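Local coordinates for dITP/XTP pyrophosphatase (Mycobacteroides abscessus, PDB 6WWD) that hydrolyses non-canonical purine nucleoside triphosphates such as dITP and XTP to the monophosphate and diphosphate, probably keeping them out of DNA and RNA, at the interface of chains A and B and the interface of chains A and C. Sequence-based numbering; all coordinates share one arbitrary frame. Chains: chain A/B/C, dITP/XTP pyrophosphatase.

Contact 1: the interface of chains A and B. Residues chain A 138-139, 185, 188-189, 192; chain B 137-139, 196, 199.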
loop_
_atom_site.group_PDB
_atom_site.type_symbol
_atom_site.label_atom_id
_atom_site.label_comp_id
_atom_site.label_asym_id
_atom_site.label_seq_id
_atom_site.Cartn_x
_atom_site.Cartn_y
_atom_site.Cartn_z
ATOM N N GLU A 138 -12.016 10.556 -5.706
ATOM C CA GLU A 138 -11.967 10.828 -4.277
ATOM C C GLU A 138 -11.372 12.209 -4.057
ATOM O O GLU A 138 -10.588 12.697 -4.875
ATOM C CB GLU A 138 -11.148 9.761 -3.514
ATOM C CG GLU A 138 -9.636 10.023 -3.510
ATOM C CD GLU A 138 -8.863 9.069 -2.625
ATOM O OE1 GLU A 138 -9.485 8.226 -1.922
ATOM O OE2 GLU A 138 -7.617 9.165 -2.629
ATOM N N GLY A 139 -11.769 12.838 -2.962
ATOM C CA GLY A 139 -11.120 14.049 -2.481
ATOM C C GLY A 139 -10.607 13.803 -1.075
ATOM O O GLY A 139 -11.233 13.061 -0.308
ATOM N N GLY A 185 -12.979 21.659 -3.118
ATOM C CA GLY A 185 -12.902 20.241 -3.444
ATOM C C GLY A 185 -13.659 19.897 -4.715
ATOM O O GLY A 185 -13.168 19.158 -5.569
ATOM N N LEU A 188 -11.829 21.370 -7.760
ATOM C CA LEU A 188 -10.709 20.527 -8.165
ATOM C C LEU A 188 -11.195 19.286 -8.902
ATOM O O LEU A 188 -10.567 18.842 -9.874
ATOM C CB LEU A 188 -9.887 20.130 -6.943
ATOM C CG LEU A 188 -8.949 21.157 -6.333
ATOM C CD1 LEU A 188 -8.279 20.530 -5.132
ATOM C CD2 LEU A 188 -7.912 21.577 -7.368
ATOM N N ALA A 189 -12.296 18.691 -8.431
ATOM C CA ALA A 189 -12.835 17.498 -9.072
ATOM C C ALA A 189 -13.263 17.791 -10.504
ATOM O O ALA A 189 -13.115 16.937 -11.386
ATOM C CB ALA A 189 -14.017 16.958 -8.266
ATOM N N LEU A 192 -10.002 17.955 -12.954
ATOM C CA LEU A 192 -9.275 16.716 -13.260
ATOM C C LEU A 192 -9.171 16.462 -14.762
ATOM O O LEU A 192 -10.187 16.244 -15.436
ATOM C CB LEU A 192 -9.949 15.510 -12.597
ATOM C CG LEU A 192 -9.866 15.392 -11.077
ATOM C CD1 LEU A 192 -10.523 14.120 -10.613
ATOM C CD2 LEU A 192 -8.414 15.407 -10.660
ATOM N N VAL B 137 -7.576 15.889 -5.034
ATOM C CA VAL B 137 -8.622 15.078 -5.642
ATOM C C VAL B 137 -7.972 14.203 -6.707
ATOM O O VAL B 137 -6.992 14.600 -7.340
ATOM C CB VAL B 137 -9.746 15.959 -6.251
ATOM C CG1 VAL B 137 -10.842 15.112 -6.903
ATOM C CG2 VAL B 137 -10.342 16.869 -5.199
ATOM N N GLU B 138 -8.516 13.002 -6.903
ATOM C CA GLU B 138 -8.070 12.188 -8.026
ATOM C C GLU B 138 -9.272 11.521 -8.675
ATOM O O GLU B 138 -10.324 11.337 -8.046
ATOM C CB GLU B 138 -7.027 11.135 -7.618
ATOM C CG GLU B 138 -7.622 9.849 -7.090
ATOM C CD GLU B 138 -6.567 8.783 -6.831
ATOM O OE1 GLU B 138 -6.938 7.698 -6.311
ATOM O OE2 GLU B 138 -5.371 9.040 -7.137
ATOM N N GLY B 139 -9.119 11.225 -9.958
ATOM C CA GLY B 139 -10.061 10.395 -10.690
ATOM C C GLY B 139 -9.335 9.199 -11.272
ATOM O O GLY B 139 -8.190 9.318 -11.716
ATOM N N ARG B 196 -18.519 14.809 -9.150
ATOM C CA ARG B 196 -17.876 16.023 -8.658
ATOM C C ARG B 196 -18.563 16.544 -7.398
ATOM O O ARG B 196 -17.898 16.824 -6.394
ATOM C CB ARG B 196 -17.860 17.088 -9.756
ATOM N N VAL B 199 -18.167 14.475 -3.927
ATOM C CA VAL B 199 -16.927 14.730 -3.192
ATOM C C VAL B 199 -17.194 15.931 -2.287
ATOM O O VAL B 199 -17.123 17.087 -2.726
ATOM C CB VAL B 199 -15.731 14.969 -4.138
ATOM C CG1 VAL B 199 -14.533 15.542 -3.397
ATOM C CG2 VAL B 199 -15.323 13.677 -4.810
HETATM O O HOH W 1 -5.871 7.154 -3.289
#

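Contact 2: the interface of chains A and C. Residues chain A 46-47, 80-81, 83, 87; chain C 79-81, 83.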
loop_
_atom_site.group_PDB
_atom_site.type_symbol
_atom_site.label_atom_id
_atom_site.label_comp_id
_atom_site.label_asym_id
_atom_site.label_seq_id
_atom_site.Cartn_x
_atom_site.Cartn_y
_atom_site.Cartn_z
ATOM N N GLY A 46 -11.395 -2.488 5.357
ATOM C CA GLY A 46 -10.174 -1.915 4.835
ATOM C C GLY A 46 -10.146 -0.399 4.853
ATOM O O GLY A 46 -10.971 0.291 5.465
ATOM N N ALA A 47 -9.157 0.132 4.138
ATOM C CA ALA A 47 -8.950 1.566 4.074
ATOM C C ALA A 47 -9.358 2.211 2.751
ATOM O O ALA A 47 -9.351 3.443 2.670
ATOM C CB ALA A 47 -7.476 1.892 4.360
ATOM N N LEU A 80 -2.303 4.851 11.751
ATOM C CA LEU A 80 -3.084 3.610 11.781
ATOM C C LEU A 80 -3.145 2.966 10.401
ATOM O O LEU A 80 -4.115 2.278 10.074
ATOM C CB LEU A 80 -4.502 3.844 12.293
ATOM C CG LEU A 80 -4.668 4.506 13.669
ATOM C CD1 LEU A 80 -6.150 4.558 14.005
ATOM C CD2 LEU A 80 -3.893 3.758 14.742
ATOM N N ASN A 81 -2.119 3.196 9.579
ATOM C CA ASN A 81 -2.075 2.686 8.204
ATOM C C ASN A 81 -3.338 3.069 7.427
ATOM O O ASN A 81 -3.903 2.272 6.675
ATOM C CB ASN A 81 -1.838 1.170 8.156
ATOM C CG ASN A 81 -1.032 0.753 6.905
ATOM O OD1 ASN A 81 -0.130 1.483 6.484
ATOM N ND2 ASN A 81 -1.350 -0.407 6.319
ATOM N N MET A 83 -6.298 3.559 8.379
ATOM C CA MET A 83 -7.526 3.359 9.117
ATOM C C MET A 83 -7.784 4.619 9.961
ATOM O O MET A 83 -6.914 5.499 10.054
ATOM C CB MET A 83 -7.425 2.083 9.958
ATOM C CG MET A 83 -7.124 0.813 9.124
ATOM S SD MET A 83 -8.343 0.487 7.796
ATOM C CE MET A 83 -9.718 -0.166 8.773
ATOM N N LEU A 87 -14.196 1.657 8.207
ATOM C CA LEU A 87 -14.739 1.390 9.530
ATOM C C LEU A 87 -14.858 2.641 10.384
ATOM O O LEU A 87 -15.048 2.512 11.595
ATOM C CB LEU A 87 -13.876 0.372 10.270
ATOM C CG LEU A 87 -14.060 -1.111 9.950
ATOM C CD1 LEU A 87 -13.429 -1.432 8.633
ATOM C CD2 LEU A 87 -13.515 -1.992 11.067
ATOM N N ALA C 79 -8.644 -7.087 7.071
ATOM C CA ALA C 79 -9.796 -6.188 7.086
ATOM C C ALA C 79 -9.502 -4.859 7.780
ATOM O O ALA C 79 -10.262 -3.900 7.607
ATOM C CB ALA C 79 -10.987 -6.875 7.759
ATOM N N LEU C 80 -8.429 -4.779 8.564
ATOM C CA LEU C 80 -8.010 -3.527 9.181
ATOM C C LEU C 80 -6.760 -2.967 8.504
ATOM O O LEU C 80 -5.933 -2.300 9.139
ATOM C CB LEU C 80 -7.789 -3.733 10.677
ATOM C CG LEU C 80 -8.999 -4.262 11.473
ATOM C CD1 LEU C 80 -8.629 -4.369 12.946
ATOM C CD2 LEU C 80 -10.230 -3.361 11.323
ATOM N N ASN C 81 -6.592 -3.279 7.218
ATOM C CA ASN C 81 -5.439 -2.828 6.446
ATOM C C ASN C 81 -4.141 -3.189 7.146
ATOM O O ASN C 81 -3.207 -2.392 7.218
ATOM C CB ASN C 81 -5.505 -1.327 6.177
ATOM C CG ASN C 81 -4.826 -0.958 4.897
ATOM O OD1 ASN C 81 -4.900 -1.705 3.914
ATOM N ND2 ASN C 81 -4.117 0.172 4.898
ATOM N N MET C 83 -3.473 -3.497 10.237
ATOM C CA MET C 83 -3.448 -3.225 11.670
ATOM C C MET C 83 -4.072 -4.425 12.401
ATOM O O MET C 83 -4.665 -5.299 11.773
ATOM C CB MET C 83 -4.180 -1.918 11.966
ATOM C CG MET C 83 -3.608 -0.693 11.215
ATOM S SD MET C 83 -1.852 -0.395 11.562
ATOM C CE MET C 83 -1.927 0.314 13.201
HETATM O O HOH W 2 -7.317 -1.885 3.066
#

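Contact 3: the interface of chains A and B. Residues chain A 123, 181-182, 186; chain B 197, 199-203.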
loop_
_atom_site.group_PDB
_atom_site.type_symbol
_atom_site.label_atom_id
_atom_site.label_comp_id
_atom_site.label_asym_id
_atom_site.label_seq_id
_atom_site.Cartn_x
_atom_site.Cartn_y
_atom_site.Cartn_z
ATOM N N SER A 123 -13.440 11.577 0.931
ATOM C CA SER A 123 -14.784 11.409 0.393
ATOM C C SER A 123 -14.624 10.878 -1.028
ATOM O O SER A 123 -14.114 11.592 -1.900
ATOM C CB SER A 123 -15.526 12.746 0.411
ATOM O OG SER A 123 -16.796 12.643 -0.163
ATOM N N VAL A 181 -14.510 24.883 1.764
ATOM C CA VAL A 181 -13.668 23.701 1.579
ATOM C C VAL A 181 -14.330 22.695 0.633
ATOM O O VAL A 181 -13.651 22.034 -0.165
ATOM C CB VAL A 181 -13.338 23.085 2.953
ATOM C CG1 VAL A 181 -12.685 21.722 2.806
ATOM C CG2 VAL A 181 -12.435 24.027 3.741
ATOM N N SER A 182 -15.657 22.567 0.690
ATOM C CA SER A 182 -16.357 21.741 -0.293
ATOM C C SER A 182 -16.376 22.395 -1.669
ATOM O O SER A 182 -16.373 21.691 -2.684
ATOM C CB SER A 182 -17.791 21.453 0.166
ATOM O OG SER A 182 -17.830 20.409 1.124
ATOM N N ARG A 186 -14.881 20.417 -4.843
ATOM C CA ARG A 186 -15.682 20.177 -6.040
ATOM C C ARG A 186 -15.118 20.894 -7.268
ATOM O O ARG A 186 -15.312 20.421 -8.397
ATOM C CB ARG A 186 -17.128 20.588 -5.769
ATOM C CG ARG A 186 -17.780 19.719 -4.712
ATOM C CD ARG A 186 -19.057 20.333 -4.169
ATOM N NE ARG A 186 -19.776 19.376 -3.333
ATOM C CZ ARG A 186 -20.743 19.697 -2.481
ATOM N NH1 ARG A 186 -21.109 20.963 -2.336
ATOM N NH2 ARG A 186 -21.338 18.749 -1.769
ATOM N N ASN B 197 -19.894 16.666 -7.423
ATOM C CA ASN B 197 -20.599 17.236 -6.275
ATOM C C ASN B 197 -20.469 16.357 -5.039
ATOM O O ASN B 197 -20.310 16.862 -3.921
ATOM C CB ASN B 197 -22.076 17.450 -6.605
ATOM C CG ASN B 197 -22.821 18.223 -5.509
ATOM O OD1 ASN B 197 -22.786 19.454 -5.468
ATOM N ND2 ASN B 197 -23.507 17.498 -4.632
ATOM N N VAL B 199 -18.167 14.475 -3.927
ATOM C CA VAL B 199 -16.927 14.730 -3.192
ATOM C C VAL B 199 -17.194 15.931 -2.287
ATOM O O VAL B 199 -17.123 17.087 -2.726
ATOM C CB VAL B 199 -15.731 14.969 -4.138
ATOM C CG1 VAL B 199 -14.533 15.542 -3.397
ATOM C CG2 VAL B 199 -15.323 13.677 -4.810
ATOM N N ASN B 200 -17.542 15.666 -1.029
ATOM C CA ASN B 200 -18.013 16.693 -0.102
ATOM C C ASN B 200 -17.126 16.689 1.147
ATOM O O ASN B 200 -17.474 16.109 2.180
ATOM C CB ASN B 200 -19.463 16.447 0.227
ATOM C CG ASN B 200 -20.077 17.577 0.998
ATOM O OD1 ASN B 200 -19.420 18.579 1.283
ATOM N ND2 ASN B 200 -21.354 17.437 1.331
ATOM N N LEU B 201 -15.990 17.383 1.057
ATOM C CA LEU B 201 -14.949 17.281 2.077
ATOM C C LEU B 201 -15.310 18.057 3.338
ATOM O O LEU B 201 -15.258 17.505 4.446
ATOM C CB LEU B 201 -13.622 17.776 1.511
ATOM C CG LEU B 201 -13.106 16.852 0.421
ATOM C CD1 LEU B 201 -12.049 17.547 -0.380
ATOM C CD2 LEU B 201 -12.564 15.599 1.068
ATOM N N GLY B 202 -15.669 19.338 3.190
ATOM C CA GLY B 202 -16.026 20.164 4.335
ATOM C C GLY B 202 -17.137 19.598 5.196
ATOM O O GLY B 202 -17.361 20.113 6.295
ATOM N N ARG B 203 -17.823 18.555 4.730
ATOM C CA ARG B 203 -18.927 17.925 5.454
ATOM C C ARG B 203 -20.005 18.936 5.822
ATOM O O ARG B 203 -21.193 18.669 5.666
ATOM C CB ARG B 203 -18.416 17.218 6.713
HETATM O O HOH W 3 -15.220 18.820 -1.888
#

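Contact 1: the interface of chains A and B
A:Glu138 and B:Glu138 meet at the centre of an antiparallel strand pair, each with CG lodged between its own backbone N and carbonyl carbon (chi1 84° and 85°) and the chain stretched out beyond it. Both acids stand on the same face of the joined strands 134-145, and this torsion starts their extended chains in matching directions. There the two CG methylenes come near each other, and the carboxylate planes are 22° apart. Below them the backbones close a mutual pair of hydrogen bonds: A:Glu138 N donates to B:Glu138 O at 3.0 Å, and B:Glu138 N to A:Glu138 O at 2.9 Å. The sheet thereby runs from one subunit into the other, as befits a homodimer. The opposite face is apolar. B:Val137 points both methyls at helix 175-191 of chain A: CG1 anti to the backbone N reaches A:Ala189 CA, while CG2 rests on A:Leu188 CB at 3.7 Å and near the carbonyl oxygen of A:Gly185. A:Leu192, just past that helix, lays its CD1 branch over the backbone of B:Gly139, 3.8 Å from its CA. At the other end B:Val199 CG1 packs on A:Gly139 CA. OE2 of A:Glu138 and OE1 of B:Glu138 stand 4.0 Å apart; like charges would repel, which could raise the pKa of one acid. A water bridges the pair from one side, 2.7 Å from A:Glu138 OE2 and a longer 3.3 Å from B:Glu138 OE1.

Contact 2: the interface of chains A and C
C:Asn81 reaches across to chain A from the turn after the 3-10 helix 78-80. Its CB lies against the sulphur of A:Met83, 3.7 Å from SD. With CG anti to the backbone N (chi1 -151°), the flat amide lies beside the CB methyl of A:Ala47, 3.9 Å from CG. At the tip the two amide atoms part company. ND2 donates to the backbone carbonyl oxygen of A:Asn81 at 2.8 Å, with donor and acceptor lying in each other's planes. OD1 holds a water at 2.6 Å that also binds A:Ala47 N. The exchange is reciprocal: A:Asn81 ND2 donates to C:Asn81 O at 2.9 Å, a fairly straight bond (165° at the hydrogen). The two side chains cross at about a right angle, yet their amide planes are only 19° apart. Beside this pair A:Met83, folded at chi2 and chi3, curls over the C:Leu80 backbone, setting its CG at the carbonyl oxygen and its CE methyl against CA. C:Met83 does the same to A:Leu80. Farther out A:Leu87 and C:Leu80 meet branch to branch, CD2 to CD2 at 3.6 Å, and A:Gly46 N gives a bent hydrogen bond to C:Ala79 O at 2.9 Å. This two-fold patch links chains A and C in the deposited tetramer. Since the enzyme is a homodimer, and contacts between chains A and B can supply that dimer, this patch may be a crystal contact or may join one dimer to the next.

Contact 3: the interface of chains A and B
The small apolar centre is A:Val181 CG1 resting on B:Gly202 CA at 4.0 Å, with B:Leu201 turning its CD2 branch towards A:Ser123 CB. Around it the C-terminal tail of chain B, residues 199-202, runs between strand 118-128 and helix 175-191 of chain A. On the strand side A:Ser123 OG accepts a nearly straight hydrogen bond from B:Asn200 N at 3.2 Å. On the helix side A:Ser182 OG, held beside its own backbone N, donates to the amide oxygen OD1 of B:Asn200 almost along the carbonyl axis; the modelled separation is too short for its length to be trusted. The same hydroxyl receives a weak bond from B:Gly202 N. The rim is A:Arg186, extended from CG to NE. NE donates to the backbone oxygen of B:Asn197 at 2.6 Å, onto a lone pair in the carbonyl plane, though the bond is bent and the oxygen lies out of the guanidinium plane. NH2 adds a weak bond to that oxygen; the arginine may thereby cap the C-terminal end of helix 184-198. The guanidinium also stacks on the B:Asn197 amide, planes 14° apart, with OD1 3.6 Å above its centre. A:Ser182 CB lies over the rim of the opposite face, and B:Asn200 runs alongside near NH2, its amide turned 41° from the guanidinium. A water bridges the two chains, 2.7 Å from B:Val199 O and 3.2 Å from A:Ser182 O.

Contacts 1 and 3 belong to one interface between chains A and B: their centres lie about 9 Å apart, both use helix 175-191 of chain A, and B:Val199 takes part in each. Contact 1 joins the sheets, and contact 3 adds the chain B tail. Chain A is modelled only to residue 196, so the tail grip lacks a modelled twin, in keeping with the inexact two-fold. Contact 2 lies about 22 Å from both and brings in chain C. Contacts 1 and 2 are centred about 11 and 12 Å from A:Asp72, the probable catalytic proton acceptor; either interface could influence the active site, although the structure alone does not show this.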